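PDB 3BB8: CDP-4-keto-6-deoxy-D-glucose-3-dehydrase from Yersinia pseudotuberculosis, which probably catalyses, with pyridoxal 5'-phosphate as cofactor, the C-3 dehydration of CDP-4-keto-6-deoxy-D-glucose during synthesis of lipopolysaccharide sugars. Local coordinates for residues 238-241 / 242-246; 276-279 / 280-283; 291-294 / 295-298; 58-61 / 62-66. The protein carries 1 engineered substitution. All coordinates share one frame; numbering follows the deposited sequence.

Contact 1 of 4, residues 238-241 / 242-246; sequences KSII and ESFRD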
ATOM      1  N   LYS A 238      -1.998  18.684  -1.044  1.00 34.53           N
ATOM      2  CA  LYS A 238      -2.954  17.743  -0.493  1.00 35.99           C
ATOM      3  C   LYS A 238      -3.771  17.130  -1.625  1.00 38.83           C
ATOM      4  O   LYS A 238      -4.012  15.917  -1.643  1.00 41.62           O
ATOM      5  CB  LYS A 238      -3.862  18.470   0.500  1.00 36.97           C
ATOM      6  CG  LYS A 238      -4.909  17.612   1.195  1.00 39.16           C
ATOM      7  CD  LYS A 238      -6.093  17.326   0.289  1.00 42.37           C
ATOM      8  CE  LYS A 238      -7.241  16.724   1.075  1.00 45.82           C
ATOM      9  NZ  LYS A 238      -8.465  16.566   0.235  1.00 50.62           N
ATOM     10  N   SER A 239      -4.195  17.963  -2.574  1.00 37.20           N
ATOM     11  CA  SER A 239      -4.977  17.469  -3.704  1.00 37.32           C
ATOM     12  C   SER A 239      -4.166  16.580  -4.632  1.00 34.32           C
ATOM     13  O   SER A 239      -4.672  15.579  -5.118  1.00 32.65           O
ATOM     14  CB  SER A 239      -5.579  18.628  -4.499  1.00 36.75           C
ATOM     15  OG  SER A 239      -6.713  19.126  -3.816  1.00 44.23           O
ATOM     16  N   ILE A 240      -2.915  16.952  -4.885  1.00 33.06           N
ATOM     17  CA  ILE A 240      -2.057  16.141  -5.741  1.00 34.06           C
ATOM     18  C   ILE A 240      -1.852  14.762  -5.092  1.00 34.03           C
ATOM     19  O   ILE A 240      -2.063  13.737  -5.740  1.00 31.99           O
ATOM     20  CB  ILE A 240      -0.672  16.822  -5.971  1.00 34.24           C
ATOM     21  CG1 ILE A 240      -0.778  17.915  -7.043  1.00 38.54           C
ATOM     22  CG2 ILE A 240       0.348  15.809  -6.470  1.00 33.98           C
ATOM     23  CD1 ILE A 240      -1.871  18.915  -6.821  1.00 40.53           C
ATOM     24  N   ILE A 241      -1.462  14.756  -3.812  1.00 34.47           N
ATOM     25  CA  ILE A 241      -1.204  13.529  -3.046  1.00 32.79           C
ATOM     26  C   ILE A 241      -2.374  12.566  -3.121  1.00 33.82           C
ATOM     27  O   ILE A 241      -2.212  11.401  -3.498  1.00 32.57           O
ATOM     28  CB  ILE A 241      -0.990  13.811  -1.524  1.00 33.73           C
ATOM     29  CG1 ILE A 241      -0.006  14.956  -1.321  1.00 30.14           C
ATOM     30  CG2 ILE A 241      -0.480  12.545  -0.809  1.00 30.05           C
ATOM     31  CD1 ILE A 241       1.374  14.660  -1.761  1.00 36.36           C
ATOM     32  N   GLU A 242      -3.545  13.061  -2.722  1.00 34.50           N
ATOM     33  CA  GLU A 242      -4.779  12.275  -2.707  1.00 32.76           C
ATOM     34  C   GLU A 242      -5.062  11.616  -4.057  1.00 32.37           C
ATOM     35  O   GLU A 242      -5.505  10.466  -4.119  1.00 30.16           O
ATOM     36  CB  GLU A 242      -5.952  13.172  -2.300  1.00 34.53           C
ATOM     37  CG  GLU A 242      -7.266  12.429  -2.063  1.00 39.99           C
ATOM     38  CD  GLU A 242      -8.294  13.293  -1.342  1.00 42.68           C
ATOM     39  OE1 GLU A 242      -8.553  14.423  -1.814  1.00 44.25           O
ATOM     40  OE2 GLU A 242      -8.843  12.846  -0.309  1.00 44.14           O
ATOM     41  N   SER A 243      -4.805  12.354  -5.133  1.00 31.93           N
ATOM     42  CA  SER A 243      -5.015  11.846  -6.483  1.00 30.94           C
ATOM     43  C   SER A 243      -4.088  10.654  -6.739  1.00 30.81           C
ATOM     44  O   SER A 243      -4.519   9.613  -7.245  1.00 30.27           O
ATOM     45  CB  SER A 243      -4.739  12.950  -7.501  1.00 28.09           C
ATOM     46  OG  SER A 243      -4.841  12.459  -8.826  1.00 28.28           O
ATOM     47  N   PHE A 244      -2.816  10.810  -6.392  1.00 29.09           N
ATOM     48  CA  PHE A 244      -1.842   9.739  -6.573  1.00 28.52           C
ATOM     49  C   PHE A 244      -2.217   8.519  -5.722  1.00 28.72           C
ATOM     50  O   PHE A 244      -2.069   7.372  -6.150  1.00 27.26           O
ATOM     51  CB  PHE A 244      -0.457  10.229  -6.191  1.00 24.79           C
ATOM     52  CG  PHE A 244       0.264  10.940  -7.298  1.00 24.43           C
ATOM     53  CD1 PHE A 244       0.680  10.247  -8.432  1.00 20.32           C
ATOM     54  CD2 PHE A 244       0.570  12.297  -7.191  1.00 24.06           C
ATOM     55  CE1 PHE A 244       1.395  10.890  -9.448  1.00 22.57           C
ATOM     56  CE2 PHE A 244       1.287  12.950  -8.202  1.00 20.87           C
ATOM     57  CZ  PHE A 244       1.700  12.243  -9.331  1.00 21.79           C
ATOM     58  N   ARG A 245      -2.721   8.774  -4.522  1.00 27.51           N
ATOM     59  CA  ARG A 245      -3.110   7.688  -3.645  1.00 27.57           C
ATOM     60  C   ARG A 245      -4.352   6.996  -4.186  1.00 26.95           C
ATOM     61  O   ARG A 245      -4.477   5.779  -4.110  1.00 26.46           O
ATOM     62  CB  ARG A 245      -3.397   8.196  -2.223  1.00 22.90           C
ATOM     63  CG  ARG A 245      -3.706   7.058  -1.251  1.00 22.87           C
ATOM     64  CD  ARG A 245      -4.337   7.545   0.052  1.00 26.24           C
ATOM     65  NE  ARG A 245      -5.659   8.131  -0.144  1.00 26.95           N
ATOM     66  CZ  ARG A 245      -6.316   8.831   0.785  1.00 30.51           C
ATOM     67  NH1 ARG A 245      -5.780   9.036   1.989  1.00 25.99           N
ATOM     68  NH2 ARG A 245      -7.507   9.339   0.505  1.00 29.27           N
ATOM     69  N   ASP A 246      -5.264   7.780  -4.743  1.00 29.26           N
ATOM     70  CA  ASP A 246      -6.504   7.234  -5.259  1.00 27.92           C
ATOM     71  C   ASP A 246      -6.589   6.973  -6.773  1.00 27.41           C
ATOM     72  O   ASP A 246      -7.417   7.554  -7.469  1.00 29.43           O
ATOM     73  CB  ASP A 246      -7.667   8.129  -4.809  1.00 29.78           C
ATOM     74  CG  ASP A 246      -7.693   8.355  -3.295  1.00 29.77           C
ATOM     75  OD1 ASP A 246      -7.106   7.548  -2.537  1.00 29.98           O
ATOM     76  OD2 ASP A 246      -8.319   9.340  -2.852  1.00 32.93           O
TER
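K238 and E242, one helical turn apart, run side by side and end in a salt bridge, with K238 NZ 3.0 Å from E242 OE1. The ammonium does not lie in the carboxylate plane but meets the oxygen from above it. A bend at the second torsion of K238 (chi2 -78°) turns its chain along the helix toward the acid. The charges continue onward: R245 NH2 is 3.8 Å from E242 OE2, a long ion pair with the oxygen well out of the guanidinium plane. R245 binds D246 more directly, its NE donating to the syn side of D246 OD1 at 2.9 Å and 170°, while NH2 to OD2 is a weak bond. The third guanidinium nitrogen, NH1, donates to T82 O, tying this helix end to strand 79-83. Under the charges run the usual i to i+4 helical bonds, such as R245 N to I241 O at 2.9 Å. On another side of the helix I240 and F244 point the same way, and I240 CG2 touches F244 CE2 at 3.5 Å, in the plane of the ring at its edge. F244 also stacks on H284. One side of the helix thus packs I240, I241 and F244 on helix 86-96, while K238, E242 and R245, with D246 just past the helix end, alternate in sign, so each charge probably stabilises the next in its ionised state.

Contact 2 of 4, residues 276-279 / 280-283; sequences YDHK and YTYS
D277 O is held by two hydrogen bonds from the next segment, Y280 N at 3.0 Å and T281 OG1 at 2.9 Å, which reach it from opposite faces of the carbonyl plane. The threonine hydroxyl gets there because it sits anti to its own carbonyl carbon (chi1 -59°). One residue on, T281 N donates to H278 O at 2.9 Å, again from above the carbonyl plane. A side-chain bond tightens the start of the bend: D277 OD1 uses its anti lone pair to accept from K279 N at 3.2 Å, an Asx turn. In van der Waals contact, the edge of the Y276 ring meets the Y280 backbone, with Y276 CE2 3.5 Å from Y280 O, and the same carbon lies 3.9 Å from Y280 CB. Y276 OH is hydrogen-bonded across the dimer to F377 O of the second subunit, while Y280 packs on R374 and Y282 on Y386 of that subunit. The pattern is a short 3-10 turn opened by an Asx turn; the Y280 side chain is about 8 Å from a bound pyridoxal 5'-phosphate, and F377 belongs to a cofactor pocket, so the turn probably lies beside an active site at the subunit interface.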
ATOM      1  N   TYR A 276     -17.946  12.104 -19.744  1.00 46.26           N
ATOM      2  CA  TYR A 276     -17.265  10.911 -19.248  1.00 45.35           C
ATOM      3  C   TYR A 276     -17.181  11.020 -17.728  1.00 45.17           C
ATOM      4  O   TYR A 276     -16.825  12.065 -17.196  1.00 45.01           O
ATOM      5  CB  TYR A 276     -15.851  10.798 -19.831  1.00 43.79           C
ATOM      6  CG  TYR A 276     -15.328   9.384 -19.849  1.00 41.21           C
ATOM      7  CD1 TYR A 276     -15.669   8.514 -20.882  1.00 39.06           C
ATOM      8  CD2 TYR A 276     -14.530   8.892 -18.803  1.00 42.07           C
ATOM      9  CE1 TYR A 276     -15.240   7.187 -20.884  1.00 39.28           C
ATOM     10  CE2 TYR A 276     -14.095   7.561 -18.792  1.00 40.47           C
ATOM     11  CZ  TYR A 276     -14.455   6.716 -19.839  1.00 40.09           C
ATOM     12  OH  TYR A 276     -14.037   5.404 -19.848  1.00 38.56           O
ATOM     13  N   ASP A 277     -17.514   9.934 -17.041  1.00 45.21           N
ATOM     14  CA  ASP A 277     -17.503   9.884 -15.581  1.00 47.99           C
ATOM     15  C   ASP A 277     -16.236  10.486 -14.968  1.00 47.32           C
ATOM     16  O   ASP A 277     -15.124  10.083 -15.312  1.00 45.40           O
ATOM     17  CB  ASP A 277     -17.649   8.425 -15.128  1.00 50.94           C
ATOM     18  CG  ASP A 277     -18.506   8.281 -13.891  1.00 54.53           C
ATOM     19  OD1 ASP A 277     -18.092   8.751 -12.808  1.00 56.87           O
ATOM     20  OD2 ASP A 277     -19.607   7.698 -14.006  1.00 57.66           O
ATOM     21  N   HIS A 278     -16.406  11.448 -14.064  1.00 48.93           N
ATOM     22  CA  HIS A 278     -15.259  12.081 -13.409  1.00 50.95           C
ATOM     23  C   HIS A 278     -14.521  11.003 -12.617  1.00 49.44           C
ATOM     24  O   HIS A 278     -13.292  10.986 -12.566  1.00 49.19           O
ATOM     25  CB  HIS A 278     -15.709  13.195 -12.453  1.00 53.72           C
ATOM     26  CG  HIS A 278     -14.614  14.155 -12.086  1.00 59.75           C
ATOM     27  ND1 HIS A 278     -14.575  14.815 -10.873  1.00 61.75           N
ATOM     28  CD2 HIS A 278     -13.541  14.597 -12.787  1.00 60.33           C
ATOM     29  CE1 HIS A 278     -13.527  15.622 -10.845  1.00 62.14           C
ATOM     30  NE2 HIS A 278     -12.883  15.508 -11.994  1.00 62.62           N
ATOM     31  N   LYS A 279     -15.290  10.102 -12.010  1.00 47.64           N
ATOM     32  CA  LYS A 279     -14.742   8.993 -11.231  1.00 46.86           C
ATOM     33  C   LYS A 279     -13.714   8.199 -12.031  1.00 44.26           C
ATOM     34  O   LYS A 279     -12.822   7.571 -11.459  1.00 45.05           O
ATOM     35  CB  LYS A 279     -15.868   8.051 -10.796  1.00 48.27           C
ATOM     36  CG  LYS A 279     -16.626   8.489  -9.545  1.00 52.91           C
ATOM     37  CD  LYS A 279     -15.935   7.988  -8.275  1.00 53.22           C
ATOM     38  CE  LYS A 279     -16.888   8.002  -7.082  1.00 54.72           C
ATOM     39  NZ  LYS A 279     -16.418   7.125  -5.960  1.00 56.38           N
ATOM     40  N   TYR A 280     -13.845   8.228 -13.354  1.00 39.84           N
ATOM     41  CA  TYR A 280     -12.928   7.507 -14.228  1.00 38.62           C
ATOM     42  C   TYR A 280     -12.106   8.425 -15.132  1.00 36.96           C
ATOM     43  O   TYR A 280     -11.769   8.059 -16.261  1.00 37.52           O
ATOM     44  CB  TYR A 280     -13.693   6.489 -15.083  1.00 40.69           C
ATOM     45  CG  TYR A 280     -14.234   5.280 -14.335  1.00 42.32           C
ATOM     46  CD1 TYR A 280     -15.036   4.341 -14.991  1.00 45.53           C
ATOM     47  CD2 TYR A 280     -13.937   5.061 -12.987  1.00 43.57           C
ATOM     48  CE1 TYR A 280     -15.527   3.214 -14.332  1.00 45.35           C
ATOM     49  CE2 TYR A 280     -14.427   3.935 -12.314  1.00 45.52           C
ATOM     50  CZ  TYR A 280     -15.220   3.015 -12.997  1.00 45.81           C
ATOM     51  OH  TYR A 280     -15.694   1.887 -12.365  1.00 45.27           O
ATOM     52  N   THR A 281     -11.803   9.624 -14.635  1.00 35.67           N
ATOM     53  CA  THR A 281     -10.975  10.590 -15.353  1.00 33.47           C
ATOM     54  C   THR A 281      -9.678  10.657 -14.534  1.00 31.94           C
ATOM     55  O   THR A 281      -9.688  10.993 -13.348  1.00 29.97           O
ATOM     56  CB  THR A 281     -11.647  11.965 -15.404  1.00 34.33           C
ATOM     57  OG1 THR A 281     -12.909  11.833 -16.064  1.00 33.84           O
ATOM     58  CG2 THR A 281     -10.776  12.967 -16.173  1.00 31.84           C
ATOM     59  N   TYR A 282      -8.562  10.332 -15.172  1.00 30.35           N
ATOM     60  CA  TYR A 282      -7.285  10.277 -14.473  1.00 30.66           C
ATOM     61  C   TYR A 282      -6.271  11.367 -14.816  1.00 29.79           C
ATOM     62  O   TYR A 282      -5.777  11.452 -15.936  1.00 30.69           O
ATOM     63  CB  TYR A 282      -6.702   8.884 -14.709  1.00 28.17           C
ATOM     64  CG  TYR A 282      -7.675   7.806 -14.284  1.00 29.47           C
ATOM     65  CD1 TYR A 282      -7.796   7.446 -12.944  1.00 28.67           C
ATOM     66  CD2 TYR A 282      -8.518   7.185 -15.217  1.00 26.51           C
ATOM     67  CE1 TYR A 282      -8.732   6.491 -12.534  1.00 29.15           C
ATOM     68  CE2 TYR A 282      -9.451   6.233 -14.819  1.00 29.24           C
ATOM     69  CZ  TYR A 282      -9.553   5.888 -13.473  1.00 29.55           C
ATOM     70  OH  TYR A 282     -10.461   4.937 -13.070  1.00 28.61           O
ATOM     71  N   SER A 283      -5.953  12.178 -13.817  1.00 30.85           N
ATOM     72  CA  SER A 283      -5.018  13.291 -13.959  1.00 31.06           C
ATOM     73  C   SER A 283      -3.583  12.988 -13.552  1.00 31.23           C
ATOM     74  O   SER A 283      -2.700  13.818 -13.763  1.00 31.20           O
ATOM     75  CB  SER A 283      -5.502  14.461 -13.118  1.00 32.70           C
ATOM     76  OG  SER A 283      -5.625  14.063 -11.760  1.00 32.73           O
TER

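Contact 3 of 4, residues 291-294 / 295-298; sequences ITDM and QAAC
Q295 OE1 is gripped twice by T292: the hydroxyl OG1 donates to it at 2.8 Å, in the carbonyl plane and on a lone pair, and the backbone N at 2.9 Å from well above that plane. The hydroxyl is used in both directions, for T292 OG1 also accepts from Q295 N at 3.2 Å with a nearly straight bond (170°). It can do so because OG1 lies between the backbone N and the carbonyl carbon of T292 (chi1 68°), turned toward the first turn of the helix. Together these bonds make a capping box at the N-terminus of helix 293-323. The other end of the amide, Q295 NE2, donates to E226 O, so both ends of the carboxamide are bonded and its rotation about chi3 is fixed. I291 crosses the amide, its CB 3.5 Å from Q295 OE1, with CG2 3.8 Å from NE2. The i to i+4 series opens with A296 N to T292 O at 3.1 Å and goes on with A297 N to D293 O at 2.7 Å and C298 N to M294 O. Beyond the cap lies the second subunit, whose own Q295 packs on T292 and Q295. The capping box therefore sits buried at the dimer interface, where the amide and hydroxyl bond one another and take up the backbone N-H groups of T292 and Q295.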
ATOM      1  N   ILE A 291      -5.925   2.650   3.119  1.00 29.94           N
ATOM      2  CA  ILE A 291      -6.077   1.640   4.154  1.00 33.44           C
ATOM      3  C   ILE A 291      -7.543   1.418   4.487  1.00 33.35           C
ATOM      4  O   ILE A 291      -8.433   1.969   3.828  1.00 34.70           O
ATOM      5  CB  ILE A 291      -5.289   1.991   5.457  1.00 33.92           C
ATOM      6  CG1 ILE A 291      -6.026   3.050   6.291  1.00 35.99           C
ATOM      7  CG2 ILE A 291      -3.891   2.460   5.091  1.00 34.51           C
ATOM      8  CD1 ILE A 291      -6.010   4.427   5.715  1.00 37.24           C
ATOM      9  N   THR A 292      -7.785   0.588   5.493  1.00 32.64           N
ATOM     10  CA  THR A 292      -9.141   0.265   5.916  1.00 33.35           C
ATOM     11  C   THR A 292      -9.526   1.077   7.149  1.00 34.63           C
ATOM     12  O   THR A 292      -8.661   1.646   7.819  1.00 33.89           O
ATOM     13  CB  THR A 292      -9.259  -1.229   6.271  1.00 33.14           C
ATOM     14  OG1 THR A 292      -8.498  -1.497   7.455  1.00 34.00           O
ATOM     15  CG2 THR A 292      -8.744  -2.090   5.130  1.00 31.03           C
ATOM     16  N   ASP A 293     -10.819   1.129   7.460  1.00 34.83           N
ATOM     17  CA  ASP A 293     -11.241   1.888   8.629  1.00 35.43           C
ATOM     18  C   ASP A 293     -10.813   1.101   9.869  1.00 35.32           C
ATOM     19  O   ASP A 293     -10.642   1.680  10.943  1.00 35.52           O
ATOM     20  CB  ASP A 293     -12.760   2.129   8.605  1.00 34.88           C
ATOM     21  CG  ASP A 293     -13.142   3.540   9.076  1.00 35.50           C
ATOM     22  OD1 ASP A 293     -12.461   4.513   8.689  1.00 31.17           O
ATOM     23  OD2 ASP A 293     -14.135   3.680   9.823  1.00 38.16           O
ATOM     24  N   MET A 294     -10.621  -0.211   9.712  1.00 33.99           N
ATOM     25  CA  MET A 294     -10.174  -1.050  10.824  1.00 34.74           C
ATOM     26  C   MET A 294      -8.846  -0.496  11.335  1.00 35.61           C
ATOM     27  O   MET A 294      -8.671  -0.245  12.532  1.00 36.23           O
ATOM     28  CB  MET A 294      -9.969  -2.495  10.380  1.00 34.15           C
ATOM     29  CG  MET A 294     -11.242  -3.239  10.063  1.00 37.24           C
ATOM     30  SD  MET A 294     -11.960  -2.890   8.433  1.00 42.06           S
ATOM     31  CE  MET A 294     -10.968  -3.967   7.399  1.00 37.75           C
ATOM     32  N   GLN A 295      -7.912  -0.313  10.409  1.00 34.14           N
ATOM     33  CA  GLN A 295      -6.613   0.243  10.742  1.00 33.43           C
ATOM     34  C   GLN A 295      -6.826   1.639  11.313  1.00 32.83           C
ATOM     35  O   GLN A 295      -6.231   2.007  12.326  1.00 33.03           O
ATOM     36  CB  GLN A 295      -5.729   0.319   9.487  1.00 32.33           C
ATOM     37  CG  GLN A 295      -5.237  -1.030   8.980  1.00 31.06           C
ATOM     38  CD  GLN A 295      -4.938  -1.034   7.480  1.00 33.92           C
ATOM     39  OE1 GLN A 295      -5.824  -1.270   6.654  1.00 34.44           O
ATOM     40  NE2 GLN A 295      -3.691  -0.762   7.126  1.00 32.11           N
ATOM     41  N   ALA A 296      -7.673   2.423  10.658  1.00 32.39           N
ATOM     42  CA  ALA A 296      -7.951   3.779  11.126  1.00 34.84           C
ATOM     43  C   ALA A 296      -8.388   3.783  12.598  1.00 35.00           C
ATOM     44  O   ALA A 296      -7.981   4.649  13.370  1.00 34.99           O
ATOM     45  CB  ALA A 296      -9.038   4.420  10.264  1.00 36.85           C
ATOM     46  N   ALA A 297      -9.213   2.810  12.972  1.00 35.48           N
ATOM     47  CA  ALA A 297      -9.718   2.698  14.338  1.00 37.99           C
ATOM     48  C   ALA A 297      -8.580   2.538  15.339  1.00 39.04           C
ATOM     49  O   ALA A 297      -8.469   3.310  16.301  1.00 40.12           O
ATOM     50  CB  ALA A 297     -10.674   1.505  14.444  1.00 37.25           C
ATOM     51  N   CYS A 298      -7.741   1.529  15.106  1.00 38.36           N
ATOM     52  CA  CYS A 298      -6.611   1.254  15.978  1.00 37.64           C
ATOM     53  C   CYS A 298      -5.814   2.533  16.153  1.00 37.12           C
ATOM     54  O   CYS A 298      -5.479   2.916  17.267  1.00 38.62           O
ATOM     55  CB  CYS A 298      -5.733   0.157  15.373  1.00 38.67           C
ATOM     56  SG  CYS A 298      -4.467  -0.518  16.484  1.00 40.01           S
TER

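Contact 4 of 4, residues 58-61 / 62-66; sequences LTTG and RFNDA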
ATOM      1  N   LEU A  58     -15.690  -1.240   6.019  1.00 42.13           N
ATOM      2  CA  LEU A  58     -14.373  -1.707   5.577  1.00 40.41           C
ATOM      3  C   LEU A  58     -13.406  -0.660   5.008  1.00 40.51           C
ATOM      4  O   LEU A  58     -12.290  -0.511   5.520  1.00 39.94           O
ATOM      5  CB  LEU A  58     -14.549  -2.842   4.562  1.00 36.91           C
ATOM      6  CG  LEU A  58     -15.551  -3.932   4.968  1.00 36.38           C
ATOM      7  CD1 LEU A  58     -15.450  -5.103   4.013  1.00 34.82           C
ATOM      8  CD2 LEU A  58     -15.274  -4.400   6.383  1.00 37.64           C
ATOM      9  N   THR A  59     -13.825   0.082   3.982  1.00 39.84           N
ATOM     10  CA  THR A  59     -12.946   1.094   3.391  1.00 39.69           C
ATOM     11  C   THR A  59     -12.885   2.253   4.377  1.00 40.31           C
ATOM     12  O   THR A  59     -13.611   2.248   5.368  1.00 41.31           O
ATOM     13  CB  THR A  59     -13.466   1.605   2.022  1.00 39.35           C
ATOM     14  OG1 THR A  59     -14.834   2.014   2.138  1.00 38.43           O
ATOM     15  CG2 THR A  59     -13.339   0.515   0.968  1.00 38.33           C
ATOM     16  N   THR A  60     -12.028   3.239   4.126  1.00 39.39           N
ATOM     17  CA  THR A  60     -11.930   4.363   5.050  1.00 41.95           C
ATOM     18  C   THR A  60     -13.256   5.107   5.191  1.00 44.64           C
ATOM     19  O   THR A  60     -14.021   5.250   4.232  1.00 46.03           O
ATOM     20  CB  THR A  60     -10.841   5.383   4.630  1.00 40.62           C
ATOM     21  OG1 THR A  60     -10.990   5.717   3.245  1.00 41.69           O
ATOM     22  CG2 THR A  60      -9.456   4.818   4.885  1.00 39.72           C
ATOM     23  N   GLY A  61     -13.528   5.584   6.395  1.00 45.76           N
ATOM     24  CA  GLY A  61     -14.762   6.308   6.610  1.00 45.87           C
ATOM     25  C   GLY A  61     -14.794   7.026   7.937  1.00 45.82           C
ATOM     26  O   GLY A  61     -13.956   7.883   8.219  1.00 46.59           O
ATOM     27  N   ARG A  62     -15.783   6.665   8.741  1.00 45.96           N
ATOM     28  CA  ARG A  62     -16.004   7.232  10.064  1.00 46.24           C
ATOM     29  C   ARG A  62     -14.706   7.374  10.858  1.00 45.22           C
ATOM     30  O   ARG A  62     -14.301   8.485  11.210  1.00 46.01           O
ATOM     31  CB  ARG A  62     -17.006   6.333  10.793  1.00 48.02           C
ATOM     32  CG  ARG A  62     -17.198   6.550  12.268  1.00 51.00           C
ATOM     33  CD  ARG A  62     -18.069   5.408  12.798  1.00 53.64           C
ATOM     34  NE  ARG A  62     -18.171   5.408  14.253  1.00 55.46           N
ATOM     35  CZ  ARG A  62     -18.494   4.338  14.973  1.00 56.71           C
ATOM     36  NH1 ARG A  62     -18.746   3.178  14.373  1.00 53.88           N
ATOM     37  NH2 ARG A  62     -18.558   4.426  16.297  1.00 59.09           N
ATOM     38  N   PHE A  63     -14.040   6.259  11.124  1.00 43.96           N
ATOM     39  CA  PHE A  63     -12.795   6.306  11.881  1.00 43.73           C
ATOM     40  C   PHE A  63     -11.639   7.007  11.172  1.00 42.94           C
ATOM     41  O   PHE A  63     -10.904   7.782  11.801  1.00 40.75           O
ATOM     42  CB  PHE A  63     -12.366   4.902  12.288  1.00 44.24           C
ATOM     43  CG  PHE A  63     -13.300   4.251  13.254  1.00 47.57           C
ATOM     44  CD1 PHE A  63     -14.263   3.347  12.812  1.00 47.47           C
ATOM     45  CD2 PHE A  63     -13.227   4.549  14.612  1.00 47.10           C
ATOM     46  CE1 PHE A  63     -15.136   2.750  13.707  1.00 48.26           C
ATOM     47  CE2 PHE A  63     -14.094   3.960  15.516  1.00 47.60           C
ATOM     48  CZ  PHE A  63     -15.052   3.057  15.066  1.00 48.77           C
ATOM     49  N   ASN A  64     -11.473   6.752   9.874  1.00 41.66           N
ATOM     50  CA  ASN A  64     -10.387   7.386   9.143  1.00 42.33           C
ATOM     51  C   ASN A  64     -10.538   8.897   9.170  1.00 43.77           C
ATOM     52  O   ASN A  64      -9.541   9.618   9.225  1.00 44.20           O
ATOM     53  CB  ASN A  64     -10.330   6.907   7.692  1.00 42.26           C
ATOM     54  CG  ASN A  64      -9.102   7.438   6.954  1.00 43.35           C
ATOM     55  OD1 ASN A  64      -7.971   7.046   7.253  1.00 40.54           O
ATOM     56  ND2 ASN A  64      -9.320   8.343   5.997  1.00 39.82           N
ATOM     57  N   ASP A  65     -11.781   9.378   9.127  1.00 45.97           N
ATOM     58  CA  ASP A  65     -12.035  10.821   9.164  1.00 46.95           C
ATOM     59  C   ASP A  65     -11.608  11.364  10.516  1.00 45.79           C
ATOM     60  O   ASP A  65     -10.935  12.391  10.602  1.00 46.25           O
ATOM     61  CB  ASP A  65     -13.521  11.143   8.961  1.00 49.89           C
ATOM     62  CG  ASP A  65     -14.006  10.828   7.564  1.00 52.65           C
ATOM     63  OD1 ASP A  65     -13.231  11.032   6.602  1.00 55.57           O
ATOM     64  OD2 ASP A  65     -15.171  10.390   7.427  1.00 52.97           O
ATOM     65  N   ALA A  66     -12.017  10.667  11.570  1.00 45.79           N
ATOM     66  CA  ALA A  66     -11.677  11.062  12.934  1.00 46.09           C
ATOM     67  C   ALA A  66     -10.158  11.066  13.139  1.00 45.05           C
ATOM     68  O   ALA A  66      -9.600  12.003  13.717  1.00 45.70           O
ATOM     69  CB  ALA A  66     -12.342  10.111  13.934  1.00 44.03           C
TER
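T60 sets its methyl against the flat carboxamide of N64: T60 CG2 stands above the amide plane, 3.4 Å from N64 CG. T60 CB rests close by, 3.5 Å from N64 CB, so the two side chains meet through carbon. N64 CG lies anti to the backbone N (chi1 -173°), which brings the amide back alongside the preceding loop, and its OD1 bonds T82 OG1 on strand 79-83. The other flat group, the guanidinium of R62, has one face covered by its neighbour, F63 CZ lying 3.6 Å above the plane and over its centre. At the ends of that group, NH1 and NH2 form salt bridges to D55 and E51 on helix 43-55, which fix its orientation over the CZ end of the tilted phenyl ring. The backbone link across the contact is D65 N to G61 O at 2.8 Å, the first i to i+4 bond of helix 62-75. G61 occupies the N-cap position with a backbone conformation (phi/psi -168/-121) reached chiefly by glycine. Having no side chain, it leaves the opening N-H groups to a residue distant in sequence: D293 OD1 accepts from G61 N and N64 N, and D293 OD2 from F63 N. The arrangement is a helix N-terminus preceded by a glycine N-cap, with a carboxylate from the start of helix 293-323 receiving its first amides.

In the fold
Contacts 3 and 4 join at D293, their centres about 7 Å apart, so that two helix starts interlock: a capping box at the start of helix 293-323, and for helix 62-75 a carboxylate borrowed from that same helix. Contact 1 differs in lying along a helix, with charges on one side and apolar packing on the other. It meets contact 2 through S243 and S283, a weak hydrogen bond between hydroxyls. Contact 3 is wholly buried and contact 1 mostly so, whereas contact 4 is partly exposed. Contact 2, farthest from the chain's centre, is a loop held by backbone and side-chain hydrogen bonds. Contacts 2, 3 and 4 reach the second subunit; contact 1 does not.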